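Local coordinates for tRNA (adenine(58)-N(1))-methyltransferase catalytic subunit TRM61 C-terminal domain-containing protein (Thermoplasma acidophilum, PDB 1YB2) that probably transfers a methyl group from S-adenosyl-L-methionine to an adenine base of tRNA, at residues 26-31 and 80-85; 63-68 and 72-77; 112-117 and 126-131; 181-186 and 199-204. All coordinates share one frame; numbering follows the deposited sequence.

Interactions 1 and 2 belong to the sheet built mostly from the N-terminal part of the chain, where strand 71-76 is paired with strand 28-30 on one flank and strand 65-68 on the other; their centres are about 11 Å apart. The hairpin of interaction 2 is formed within the chain that runs between the two halves of interaction 1. Interactions 3 and 4 follow in the methyltransferase fold, about 12 Å apart between centres, on strands 113-117 and 180-185, neighbours in the second sheet. The centres of interactions 2 and 3 lie about 26 Å apart, on opposite sides of the chain's centre. Interactions 1 and 3 both reach the second subunit, so the dimer involves both regions.

Interaction 1 of 4, residues 26-31 and 80-85; sequences PVILVS and PMYFGR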
loop_
_atom_site.group_PDB
_atom_site.type_symbol
_atom_site.label_atom_id
_atom_site.label_comp_id
_atom_site.label_asym_id
_atom_site.label_seq_id
_atom_site.Cartn_x
_atom_site.Cartn_y
_atom_site.Cartn_z
ATOM N N PRO A 26 -0.551 16.471 -17.207
ATOM C CA PRO A 26 -1.442 16.903 -16.133
ATOM C C PRO A 26 -2.886 16.611 -16.499
ATOM O O PRO A 26 -3.376 17.112 -17.513
ATOM C CB PRO A 26 -1.192 18.426 -16.063
ATOM C CG PRO A 26 -0.134 18.742 -17.132
ATOM C CD PRO A 26 0.534 17.443 -17.430
ATOM N N VAL A 27 -3.563 15.799 -15.697
ATOM C CA VAL A 27 -4.914 15.387 -16.041
ATOM C C VAL A 27 -5.912 15.558 -14.885
ATOM O O VAL A 27 -7.122 15.608 -15.113
ATOM C CB VAL A 27 -4.923 13.944 -16.674
ATOM C CG1 VAL A 27 -4.711 12.855 -15.623
ATOM C CG2 VAL A 27 -6.186 13.699 -17.467
ATOM N N ILE A 28 -5.406 15.678 -13.663
ATOM C CA ILE A 28 -6.244 15.726 -12.465
ATOM C C ILE A 28 -6.194 17.119 -11.813
ATOM O O ILE A 28 -5.139 17.762 -11.751
ATOM C CB ILE A 28 -5.807 14.628 -11.431
ATOM C CG1 ILE A 28 -5.772 13.227 -12.066
ATOM C CG2 ILE A 28 -6.694 14.619 -10.173
ATOM C CD1 ILE A 28 -7.041 12.815 -12.821
ATOM N N LEU A 29 -7.339 17.583 -11.336
ATOM C CA LEU A 29 -7.394 18.779 -10.495
ATOM C C LEU A 29 -7.737 18.354 -9.060
ATOM O O LEU A 29 -8.806 17.784 -8.812
ATOM C CB LEU A 29 -8.425 19.762 -11.029
ATOM C CG LEU A 29 -8.185 20.286 -12.448
ATOM C CD1 LEU A 29 -9.308 21.186 -12.864
ATOM C CD2 LEU A 29 -6.853 21.025 -12.554
ATOM N N VAL A 30 -6.827 18.601 -8.129
ATOM C CA VAL A 30 -7.013 18.134 -6.754
ATOM C C VAL A 30 -7.249 19.295 -5.801
ATOM O O VAL A 30 -6.945 20.446 -6.124
ATOM C CB VAL A 30 -5.811 17.275 -6.250
ATOM C CG1 VAL A 30 -5.517 16.148 -7.205
ATOM C CG2 VAL A 30 -4.542 18.122 -6.035
ATOM N N SER A 31 -7.787 18.987 -4.619
ATOM C CA SER A 31 -7.978 19.982 -3.574
ATOM C C SER A 31 -8.301 19.285 -2.258
ATOM O O SER A 31 -8.356 18.053 -2.203
ATOM C CB SER A 31 -9.085 20.975 -3.945
ATOM O OG SER A 31 -10.362 20.420 -3.690
ATOM N N PRO A 80 -2.788 6.807 -8.441
ATOM C CA PRO A 80 -3.890 5.962 -7.988
ATOM C C PRO A 80 -4.597 6.455 -6.729
ATOM O O PRO A 80 -5.753 6.110 -6.532
ATOM C CB PRO A 80 -3.222 4.597 -7.733
ATOM C CG PRO A 80 -1.817 4.888 -7.552
ATOM C CD PRO A 80 -1.515 6.060 -8.438
HETATM N N MSE A 81 -3.934 7.278 -5.907
HETATM C CA MSE A 81 -4.611 7.864 -4.752
HETATM C C MSE A 81 -5.776 8.769 -5.142
HETATM O O MSE A 81 -6.656 8.971 -4.327
HETATM C CB MSE A 81 -3.656 8.593 -3.768
HETATM C CG MSE A 81 -3.072 9.910 -4.230
HETATM SE SE MSE A 81 -2.183 10.885 -2.674
HETATM C CE MSE A 81 -2.394 9.524 -1.310
ATOM N N TYR A 82 -5.782 9.281 -6.378
ATOM C CA TYR A 82 -6.855 10.167 -6.864
ATOM C C TYR A 82 -7.991 9.471 -7.608
ATOM O O TYR A 82 -9.041 10.082 -7.866
ATOM C CB TYR A 82 -6.281 11.266 -7.762
ATOM C CG TYR A 82 -5.162 12.057 -7.135
ATOM C CD1 TYR A 82 -5.276 12.568 -5.840
ATOM C CD2 TYR A 82 -3.978 12.294 -7.834
ATOM C CE1 TYR A 82 -4.216 13.311 -5.243
ATOM C CE2 TYR A 82 -2.938 13.022 -7.265
ATOM C CZ TYR A 82 -3.066 13.534 -5.961
ATOM O OH TYR A 82 -2.036 14.267 -5.394
ATOM N N PHE A 83 -7.768 8.201 -7.959
ATOM C CA PHE A 83 -8.670 7.460 -8.840
ATOM C C PHE A 83 -10.104 7.485 -8.334
ATOM O O PHE A 83 -11.003 7.844 -9.068
ATOM C CB PHE A 83 -8.168 6.024 -9.033
ATOM C CG PHE A 83 -9.021 5.183 -9.956
ATOM C CD1 PHE A 83 -8.801 5.192 -11.337
ATOM C CD2 PHE A 83 -10.020 4.371 -9.446
ATOM C CE1 PHE A 83 -9.573 4.399 -12.190
ATOM C CE2 PHE A 83 -10.805 3.571 -10.292
ATOM C CZ PHE A 83 -10.572 3.588 -11.665
ATOM N N GLY A 84 -10.311 7.141 -7.073
ATOM C CA GLY A 84 -11.662 7.100 -6.514
ATOM C C GLY A 84 -12.383 8.440 -6.453
ATOM O O GLY A 84 -13.622 8.487 -6.481
ATOM N N ARG A 85 -11.616 9.527 -6.381
ATOM C CA ARG A 85 -12.178 10.888 -6.317
ATOM C C ARG A 85 -12.587 11.425 -7.685
ATOM O O ARG A 85 -13.486 12.262 -7.781
ATOM C CB ARG A 85 -11.168 11.868 -5.693
ATOM C CG ARG A 85 -10.712 11.541 -4.259
ATOM C CD ARG A 85 -11.828 11.821 -3.234
ATOM N NE ARG A 85 -11.427 12.777 -2.193
ATOM C CZ ARG A 85 -11.976 13.986 -2.037
ATOM N NH1 ARG A 85 -11.547 14.805 -1.070
ATOM N NH2 ARG A 85 -12.954 14.382 -2.855
#
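Where strand 28-30 of the sheet built mostly from the N-terminal part of the chain meets the turn leading into helix 83-86, V30 lies on the ring of Y82 and I28 touches the base of the same side chain. V30 CG1 sits 3.7 Å from the ring centroid of Y82 and only 11° off the ring normal, a CH-pi contact made squarely over one face. That methyl is anti to the carbonyl carbon of V30 (chi1 -53°), a torsion that directs it at the aromatic ring. On the opposite face of the Y82 ring, M81 CG, a selenomethionine carbon, lies 3.7 Å above the plane but displaced toward the rim. The ring is thus held between a methyl over its centre and a methylene near its margin. I28 makes a looser contact: its branch methyl CG2 comes 4.2 Å from Y82 CB. I28 itself belongs to a classic beta bulge: V27 and I28 both face S76 of strand 71-76.

Side chains of I266 and L232, from strands 258-267 and 229-242, pack on both V30 and Y82. I28 also meets F158 of the second subunit, and M81 meets Y127 of that subunit. The contact is wholly apolar: it rests on dispersion and a CH-pi attraction, which favour a methyl over the ring face but lack the directional grip of a polar bond.

Interaction 2 of 4, residues 63-68 and 72-77; sequences GDELIV and SFIVSD
L66 and F73 form an antiparallel hydrogen-bonded pair, L66 N giving to F73 O at 2.7 Å and F73 N to L66 O at 2.8 Å. Farther along, V75 N bonds to D64 O and G63 N to V75 O, 2.7 Å long in the latter. Weaker CA-H contacts add to these backbone bonds: F73 O, already held by L66 N, also receives the E65 CA hydrogen, with E65 CA 3.3 Å away. G63 has a positive phi of 88°, where a side chain would run into the preceding carbonyl, and the methyl I74 CG2 packs on its CA.

One polar side-chain bond crosses the strands. S72 OG donates to E65 OE1 over 2.6 Å, reaching the carboxylate oxygen almost head-on along its C-O bond. E65 gets there by stretching out fully, with CG anti to the backbone N (chi1 178°).

Apolar contacts complete the pairing. On the face it shares with E65 and S72, I74 lays its CD1 3.8 Å from E65 CB. From the face of L66 and F73, L66 CG meets V75 CG2 at 3.8 Å, and F73 CD2 is approached by V68 CG1 at 3.8 Å from a slanting direction. D64 turns its carboxylate elsewhere, to S269 OG and E61 N.

This is a beta hairpin, strands 65-68 and 71-76 joined by a short connection, embedded in a sheet between strands 28-30 and 272-274.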
loop_
_atom_site.group_PDB
_atom_site.type_symbol
_atom_site.label_atom_id
_atom_site.label_comp_id
_atom_site.label_asym_id
_atom_site.label_seq_id
_atom_site.Cartn_x
_atom_site.Cartn_y
_atom_site.Cartn_z
ATOM N N GLY A 63 1.375 21.039 -10.213
ATOM C CA GLY A 63 1.632 21.972 -9.113
ATOM C C GLY A 63 1.039 23.365 -9.335
ATOM O O GLY A 63 0.931 24.131 -8.383
ATOM N N ASP A 64 0.647 23.708 -10.572
ATOM C CA ASP A 64 0.006 25.032 -10.819
ATOM C C ASP A 64 -1.331 25.104 -10.076
ATOM O O ASP A 64 -2.035 24.116 -9.946
ATOM C CB ASP A 64 -0.229 25.330 -12.321
ATOM C CG ASP A 64 1.055 25.601 -13.099
ATOM O OD1 ASP A 64 2.144 25.719 -12.501
ATOM O OD2 ASP A 64 0.977 25.702 -14.344
ATOM N N GLU A 65 -1.657 26.282 -9.562
ATOM C CA GLU A 65 -2.915 26.491 -8.868
ATOM C C GLU A 65 -3.879 27.183 -9.824
ATOM O O GLU A 65 -3.556 28.226 -10.417
ATOM C CB GLU A 65 -2.691 27.345 -7.611
ATOM C CG GLU A 65 -3.943 27.664 -6.855
ATOM C CD GLU A 65 -3.674 28.348 -5.506
ATOM O OE1 GLU A 65 -4.660 28.577 -4.769
ATOM O OE2 GLU A 65 -2.494 28.650 -5.185
ATOM N N LEU A 66 -5.051 26.584 -10.004
ATOM C CA LEU A 66 -6.110 27.180 -10.814
ATOM C C LEU A 66 -7.239 27.571 -9.870
ATOM O O LEU A 66 -7.798 26.722 -9.177
ATOM C CB LEU A 66 -6.611 26.212 -11.908
ATOM C CG LEU A 66 -5.603 25.454 -12.786
ATOM C CD1 LEU A 66 -6.306 24.588 -13.843
ATOM C CD2 LEU A 66 -4.611 26.391 -13.457
ATOM N N ILE A 67 -7.532 28.865 -9.816
ATOM C CA ILE A 67 -8.595 29.381 -8.952
ATOM C C ILE A 67 -9.805 29.659 -9.828
ATOM O O ILE A 67 -9.832 30.600 -10.612
ATOM C CB ILE A 67 -8.164 30.650 -8.147
ATOM C CG1 ILE A 67 -6.815 30.411 -7.448
ATOM C CG2 ILE A 67 -9.277 31.047 -7.126
ATOM C CD1 ILE A 67 -6.308 31.591 -6.576
ATOM N N VAL A 68 -10.799 28.794 -9.721
ATOM C CA VAL A 68 -12.001 28.951 -10.523
ATOM C C VAL A 68 -13.182 29.315 -9.616
ATOM O O VAL A 68 -13.558 28.555 -8.716
ATOM C CB VAL A 68 -12.226 27.747 -11.496
ATOM C CG1 VAL A 68 -11.321 26.566 -11.157
ATOM C CG2 VAL A 68 -13.705 27.349 -11.600
ATOM N N SER A 72 -9.711 27.074 -5.107
ATOM C CA SER A 72 -8.398 26.596 -5.521
ATOM C C SER A 72 -8.356 25.110 -5.905
ATOM O O SER A 72 -8.801 24.241 -5.150
ATOM C CB SER A 72 -7.382 26.817 -4.403
ATOM O OG SER A 72 -7.166 28.195 -4.164
ATOM N N PHE A 73 -7.776 24.833 -7.068
ATOM C CA PHE A 73 -7.426 23.472 -7.460
ATOM C C PHE A 73 -5.958 23.432 -7.807
ATOM O O PHE A 73 -5.445 24.394 -8.406
ATOM C CB PHE A 73 -8.230 23.062 -8.694
ATOM C CG PHE A 73 -9.687 22.859 -8.421
ATOM C CD1 PHE A 73 -10.170 21.605 -8.043
ATOM C CD2 PHE A 73 -10.582 23.925 -8.530
ATOM C CE1 PHE A 73 -11.532 21.412 -7.776
ATOM C CE2 PHE A 73 -11.957 23.747 -8.268
ATOM C CZ PHE A 73 -12.427 22.492 -7.895
ATOM N N ILE A 74 -5.294 22.332 -7.460
ATOM C CA ILE A 74 -3.895 22.122 -7.857
ATOM C C ILE A 74 -3.854 21.113 -9.020
ATOM O O ILE A 74 -4.508 20.054 -8.968
ATOM C CB ILE A 74 -3.003 21.648 -6.672
ATOM C CG1 ILE A 74 -3.156 22.570 -5.434
ATOM C CG2 ILE A 74 -1.527 21.531 -7.086
ATOM C CD1 ILE A 74 -2.945 24.094 -5.724
ATOM N N VAL A 75 -3.122 21.464 -10.075
ATOM C CA VAL A 75 -2.897 20.547 -11.193
ATOM C C VAL A 75 -1.965 19.406 -10.787
ATOM O O VAL A 75 -0.884 19.613 -10.227
ATOM C CB VAL A 75 -2.357 21.289 -12.456
ATOM C CG1 VAL A 75 -2.164 20.310 -13.613
ATOM C CG2 VAL A 75 -3.309 22.387 -12.877
ATOM N N SER A 76 -2.401 18.187 -11.068
ATOM C CA SER A 76 -1.584 17.024 -10.797
ATOM C C SER A 76 -1.576 16.036 -11.987
ATOM O O SER A 76 -2.538 15.959 -12.758
ATOM C CB SER A 76 -2.117 16.323 -9.560
ATOM O OG SER A 76 -1.343 15.193 -9.241
ATOM N N ASP A 77 -0.496 15.277 -12.119
ATOM C CA ASP A 77 -0.536 14.062 -12.951
ATOM C C ASP A 77 -1.410 13.031 -12.236
ATOM O O ASP A 77 -1.555 13.057 -11.018
ATOM C CB ASP A 77 0.863 13.471 -13.151
ATOM C CG ASP A 77 1.760 14.334 -14.039
ATOM O OD1 ASP A 77 1.258 15.090 -14.903
ATOM O OD2 ASP A 77 2.993 14.251 -13.865
#

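Interaction 3 of 4, residues 112-117 and 126-131; sequences MDILEV and SYILYA
I128, on helix 123-132, reaches across to I114 and E116 of strand 113-117 and touches both side chains, one with each of its branches. The branches part at its CB. With CG1 beside the backbone N of I128 (chi1 -68°), the methyl CG2 is left anti to that nitrogen and meets I114 CD1 at 3.8 Å. I114 comes up to this point with an extended chain, so the contact is end methyl against branch methyl, the two side chains slanting past each other.

The other branch of I128 runs through CG1, which serves as a spacer, to the end methyl CD1. This carbon lies against the carboxylate of E116, 3.9 Å from E116 OE1 and 4.1 Å from E116 CD: van der Waals contact with a polar group. E116 is itself fully stretched from the strand (chi1 179°), which carries its carboxylate out beside the helix. The polar partner of E116 OE1 is S125 OG, one residue before the helical segment, so hydrocarbon and hydroxyl from the same helix both meet this buried acid.

I184 of the neighbouring strand 180-185 also touches I128, and the helix turns other residues to the second subunit, where F83 packs on S126. The E116 side chain is about 7 Å from that of D186 and about 8 Å from that of E142, both predicted to bind S-adenosyl-L-methionine.

Strand 113-117, helix 123-132 and strand 137-141 form a beta-alpha-beta unit, and the glycine-rich link between strand and helix fits the first conserved motif of the Rossmann-like methyltransferases.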
loop_
_atom_site.group_PDB
_atom_site.type_symbol
_atom_site.label_atom_id
_atom_site.label_comp_id
_atom_site.label_asym_id
_atom_site.label_seq_id
_atom_site.Cartn_x
_atom_site.Cartn_y
_atom_site.Cartn_z
HETATM N N MSE A 112 10.889 6.176 -9.563
HETATM C CA MSE A 112 10.791 7.360 -8.708
HETATM C C MSE A 112 12.045 7.574 -7.863
HETATM O O MSE A 112 12.716 6.624 -7.466
HETATM C CB MSE A 112 9.573 7.256 -7.781
HETATM C CG MSE A 112 8.216 7.178 -8.477
HETATM SE SE MSE A 112 6.801 6.888 -7.137
HETATM C CE MSE A 112 6.715 8.691 -6.533
ATOM N N ASP A 113 12.350 8.841 -7.598
ATOM C CA ASP A 113 13.349 9.214 -6.600
ATOM C C ASP A 113 12.628 9.672 -5.329
ATOM O O ASP A 113 12.002 10.734 -5.294
ATOM C CB ASP A 113 14.283 10.292 -7.125
ATOM C CG ASP A 113 15.094 9.823 -8.328
ATOM O OD1 ASP A 113 15.595 8.669 -8.332
ATOM O OD2 ASP A 113 15.235 10.610 -9.281
ATOM N N ILE A 114 12.744 8.858 -4.291
ATOM C CA ILE A 114 11.991 9.034 -3.058
ATOM C C ILE A 114 12.898 9.488 -1.930
ATOM O O ILE A 114 14.030 8.993 -1.774
ATOM C CB ILE A 114 11.246 7.715 -2.691
ATOM C CG1 ILE A 114 10.270 7.366 -3.837
ATOM C CG2 ILE A 114 10.540 7.824 -1.306
ATOM C CD1 ILE A 114 9.495 6.081 -3.627
ATOM N N LEU A 115 12.402 10.446 -1.159
ATOM C CA LEU A 115 13.085 10.931 0.030
ATOM C C LEU A 115 12.321 10.426 1.253
ATOM O O LEU A 115 11.112 10.635 1.363
ATOM C CB LEU A 115 13.132 12.473 0.037
ATOM C CG LEU A 115 13.786 13.100 1.280
ATOM C CD1 LEU A 115 15.259 12.708 1.332
ATOM C CD2 LEU A 115 13.644 14.618 1.262
ATOM N N GLU A 116 13.024 9.745 2.155
ATOM C CA GLU A 116 12.440 9.299 3.403
ATOM C C GLU A 116 13.155 9.984 4.571
ATOM O O GLU A 116 14.358 9.787 4.784
ATOM C CB GLU A 116 12.535 7.766 3.492
ATOM C CG GLU A 116 11.978 7.157 4.742
ATOM C CD GLU A 116 12.094 5.626 4.757
ATOM O OE1 GLU A 116 12.914 5.061 3.995
ATOM O OE2 GLU A 116 11.372 4.984 5.556
ATOM N N VAL A 117 12.401 10.784 5.322
ATOM C CA VAL A 117 12.904 11.542 6.457
ATOM C C VAL A 117 12.433 10.840 7.736
ATOM O O VAL A 117 11.235 10.838 8.058
ATOM C CB VAL A 117 12.430 13.016 6.396
ATOM C CG1 VAL A 117 13.042 13.833 7.503
ATOM C CG2 VAL A 117 12.773 13.631 5.023
ATOM N N SER A 126 11.606 -0.857 3.380
ATOM C CA SER A 126 11.475 -2.159 2.750
ATOM C C SER A 126 10.346 -2.166 1.713
ATOM O O SER A 126 10.565 -2.591 0.579
ATOM C CB SER A 126 11.334 -3.259 3.800
ATOM O OG SER A 126 10.743 -4.415 3.229
ATOM N N TYR A 127 9.161 -1.667 2.080
ATOM C CA TYR A 127 8.091 -1.499 1.108
ATOM C C TYR A 127 8.479 -0.633 -0.094
ATOM O O TYR A 127 8.073 -0.925 -1.223
ATOM C CB TYR A 127 6.838 -0.903 1.760
ATOM C CG TYR A 127 6.066 -1.898 2.561
ATOM C CD1 TYR A 127 6.156 -1.902 3.954
ATOM C CD2 TYR A 127 5.241 -2.846 1.932
ATOM C CE1 TYR A 127 5.433 -2.817 4.713
ATOM C CE2 TYR A 127 4.515 -3.783 2.694
ATOM C CZ TYR A 127 4.624 -3.752 4.077
ATOM O OH TYR A 127 3.916 -4.643 4.863
ATOM N N ILE A 128 9.229 0.438 0.157
ATOM C CA ILE A 128 9.667 1.341 -0.914
ATOM C C ILE A 128 10.572 0.580 -1.885
ATOM O O ILE A 128 10.354 0.609 -3.105
ATOM C CB ILE A 128 10.384 2.595 -0.339
ATOM C CG1 ILE A 128 9.378 3.492 0.419
ATOM C CG2 ILE A 128 11.098 3.385 -1.439
ATOM C CD1 ILE A 128 10.049 4.525 1.350
ATOM N N LEU A 129 11.573 -0.119 -1.349
ATOM C CA LEU A 129 12.510 -0.846 -2.215
ATOM C C LEU A 129 11.844 -1.963 -3.013
ATOM O O LEU A 129 12.192 -2.194 -4.173
ATOM C CB LEU A 129 13.697 -1.396 -1.426
ATOM C CG LEU A 129 14.709 -0.399 -0.852
ATOM C CD1 LEU A 129 15.926 -1.151 -0.298
ATOM C CD2 LEU A 129 15.166 0.631 -1.871
ATOM N N TYR A 130 10.884 -2.652 -2.395
ATOM C CA TYR A 130 10.145 -3.702 -3.092
ATOM C C TYR A 130 9.374 -3.115 -4.279
ATOM O O TYR A 130 9.382 -3.680 -5.370
ATOM C CB TYR A 130 9.200 -4.420 -2.123
ATOM C CG TYR A 130 8.726 -5.795 -2.581
ATOM C CD1 TYR A 130 9.571 -6.901 -2.531
ATOM C CD2 TYR A 130 7.416 -5.985 -3.038
ATOM C CE1 TYR A 130 9.119 -8.170 -2.929
ATOM C CE2 TYR A 130 6.959 -7.246 -3.437
ATOM C CZ TYR A 130 7.809 -8.324 -3.374
ATOM O OH TYR A 130 7.354 -9.558 -3.772
ATOM N N ALA A 131 8.728 -1.979 -4.060
ATOM C CA ALA A 131 7.948 -1.295 -5.099
ATOM C C ALA A 131 8.820 -0.724 -6.225
ATOM O O ALA A 131 8.449 -0.804 -7.409
ATOM C CB ALA A 131 7.076 -0.205 -4.476
#

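Interaction 4 of 4, residues 181-186 and 199-204; sequences DAVIAD and SMMKPG
K202 and D181 are set at a slant to each other, and the lysine ammonium closes a salt bridge on the aspartate. K202 NZ donates to D181 OD1 over 2.6 Å, coming in on the syn side but 33° out of the carboxylate plane. The second oxygen, D181 OD2, is 3.5 Å from the K202 NZ ammonium and takes its hydrogen bond from D113 N instead. Each carboxylate oxygen therefore has its own donor, and together the two should fix the rotation of the group. The two side chains start differently: the CB of K202 points at strand 180-185, and the chain then runs straight out, while the CB of D181 leaves in the other direction and its carboxylate swings round to the lysine. A chi1 of -67° brings that carboxylate round beside the backbone N of D181. OD1 of D181 also comes 3.1 Å from K202 CD. The positive charge would be expected to favour the ionised carboxylate.

Apart from the salt bridge, V183 and M201 cross at about a right angle. The methyl V183 CG2 presses on M201 CG, a selenomethionine methylene, at 3.7 Å; the M201 chain bends at its CG-SE bond, turning the end methyl aside. A207 of strand 205-211 touches both residues.

D186, predicted to bind S-adenosyl-L-methionine, follows at the C-terminal end of strand 180-185, away from the salt bridge. The 199-204 segment leads from helix 194-199 into strand 205-211, parallel beside strand 180-185: the beta-alpha-beta crossover of a Rossmann-like methyltransferase sheet.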
loop_
_atom_site.group_PDB
_atom_site.type_symbol
_atom_site.label_atom_id
_atom_site.label_comp_id
_atom_site.label_asym_id
_atom_site.label_seq_id
_atom_site.Cartn_x
_atom_site.Cartn_y
_atom_site.Cartn_z
ATOM N N ASP A 181 10.495 12.782 -6.158
ATOM C CA ASP A 181 9.174 12.491 -6.707
ATOM C C ASP A 181 8.138 12.277 -5.614
ATOM O O ASP A 181 6.943 12.300 -5.892
ATOM C CB ASP A 181 9.227 11.244 -7.595
ATOM C CG ASP A 181 10.039 11.459 -8.853
ATOM O OD1 ASP A 181 9.704 12.382 -9.612
ATOM O OD2 ASP A 181 11.002 10.702 -9.088
ATOM N N ALA A 182 8.606 12.037 -4.381
ATOM C CA ALA A 182 7.748 11.756 -3.224
ATOM C C ALA A 182 8.588 11.931 -1.978
ATOM O O ALA A 182 9.799 11.677 -1.988
ATOM C CB ALA A 182 7.193 10.320 -3.265
ATOM N N VAL A 183 7.935 12.381 -0.917
ATOM C CA VAL A 183 8.559 12.494 0.392
ATOM C C VAL A 183 7.702 11.744 1.384
ATOM O O VAL A 183 6.464 11.869 1.398
ATOM C CB VAL A 183 8.723 13.943 0.878
ATOM C CG1 VAL A 183 9.288 13.968 2.305
ATOM C CG2 VAL A 183 9.628 14.737 -0.087
ATOM N N ILE A 184 8.371 10.926 2.191
ATOM C CA ILE A 184 7.715 10.207 3.261
ATOM C C ILE A 184 8.420 10.591 4.553
ATOM O O ILE A 184 9.634 10.367 4.702
ATOM C CB ILE A 184 7.734 8.680 2.991
ATOM C CG1 ILE A 184 6.802 8.373 1.806
ATOM C CG2 ILE A 184 7.284 7.928 4.258
ATOM C CD1 ILE A 184 7.257 7.269 0.906
ATOM N N ALA A 185 7.663 11.196 5.473
ATOM C CA ALA A 185 8.227 11.774 6.696
ATOM C C ALA A 185 7.643 11.191 7.982
ATOM O O ALA A 185 6.425 11.194 8.192
ATOM C CB ALA A 185 8.063 13.288 6.680
ATOM N N ASP A 186 8.536 10.713 8.847
ATOM C CA ASP A 186 8.170 10.170 10.140
ATOM C C ASP A 186 9.165 10.756 11.130
ATOM O O ASP A 186 10.114 10.097 11.547
ATOM C CB ASP A 186 8.230 8.638 10.094
ATOM C CG ASP A 186 7.764 7.973 11.393
ATOM O OD1 ASP A 186 7.143 8.628 12.271
ATOM O OD2 ASP A 186 8.043 6.766 11.527
ATOM N N SER A 199 11.079 22.666 -0.444
ATOM C CA SER A 199 12.125 23.092 -1.380
ATOM C C SER A 199 12.778 21.943 -2.158
ATOM O O SER A 199 13.423 22.168 -3.193
ATOM C CB SER A 199 13.200 23.908 -0.644
ATOM O OG SER A 199 14.050 23.059 0.107
HETATM N N MSE A 200 12.629 20.711 -1.683
HETATM C CA MSE A 200 13.194 19.613 -2.458
HETATM C C MSE A 200 12.180 18.669 -3.112
HETATM O O MSE A 200 12.527 17.572 -3.532
HETATM C CB MSE A 200 14.293 18.868 -1.697
HETATM C CG MSE A 200 14.001 18.518 -0.272
HETATM SE SE MSE A 200 15.720 18.278 0.712
HETATM C CE MSE A 200 14.883 17.940 2.392
HETATM N N MSE A 201 10.935 19.124 -3.210
HETATM C CA MSE A 201 9.873 18.379 -3.870
HETATM C C MSE A 201 9.649 18.893 -5.285
HETATM O O MSE A 201 9.542 20.104 -5.491
HETATM C CB MSE A 201 8.579 18.551 -3.077
HETATM C CG MSE A 201 8.616 17.905 -1.713
HETATM SE SE MSE A 201 6.986 18.236 -0.721
HETATM C CE MSE A 201 5.682 17.152 -1.769
ATOM N N LYS A 202 9.553 17.989 -6.254
ATOM C CA LYS A 202 9.082 18.382 -7.593
ATOM C C LYS A 202 7.661 18.954 -7.494
ATOM O O LYS A 202 6.843 18.439 -6.730
ATOM C CB LYS A 202 9.056 17.181 -8.520
ATOM C CG LYS A 202 10.430 16.696 -8.884
ATOM C CD LYS A 202 10.338 15.458 -9.721
ATOM C CE LYS A 202 11.724 15.025 -10.152
ATOM N NZ LYS A 202 11.650 13.670 -10.756
ATOM N N PRO A 203 7.357 20.010 -8.275
ATOM C CA PRO A 203 5.975 20.523 -8.255
ATOM C C PRO A 203 4.974 19.412 -8.608
ATOM O O PRO A 203 5.220 18.642 -9.540
ATOM C CB PRO A 203 5.967 21.571 -9.373
ATOM C CG PRO A 203 7.414 21.972 -9.539
ATOM C CD PRO A 203 8.233 20.758 -9.204
ATOM N N GLY A 204 3.857 19.337 -7.882
ATOM C CA GLY A 204 2.832 18.350 -8.190
ATOM C C GLY A 204 3.061 17.015 -7.502
ATOM O O GLY A 204 2.217 16.124 -7.591
#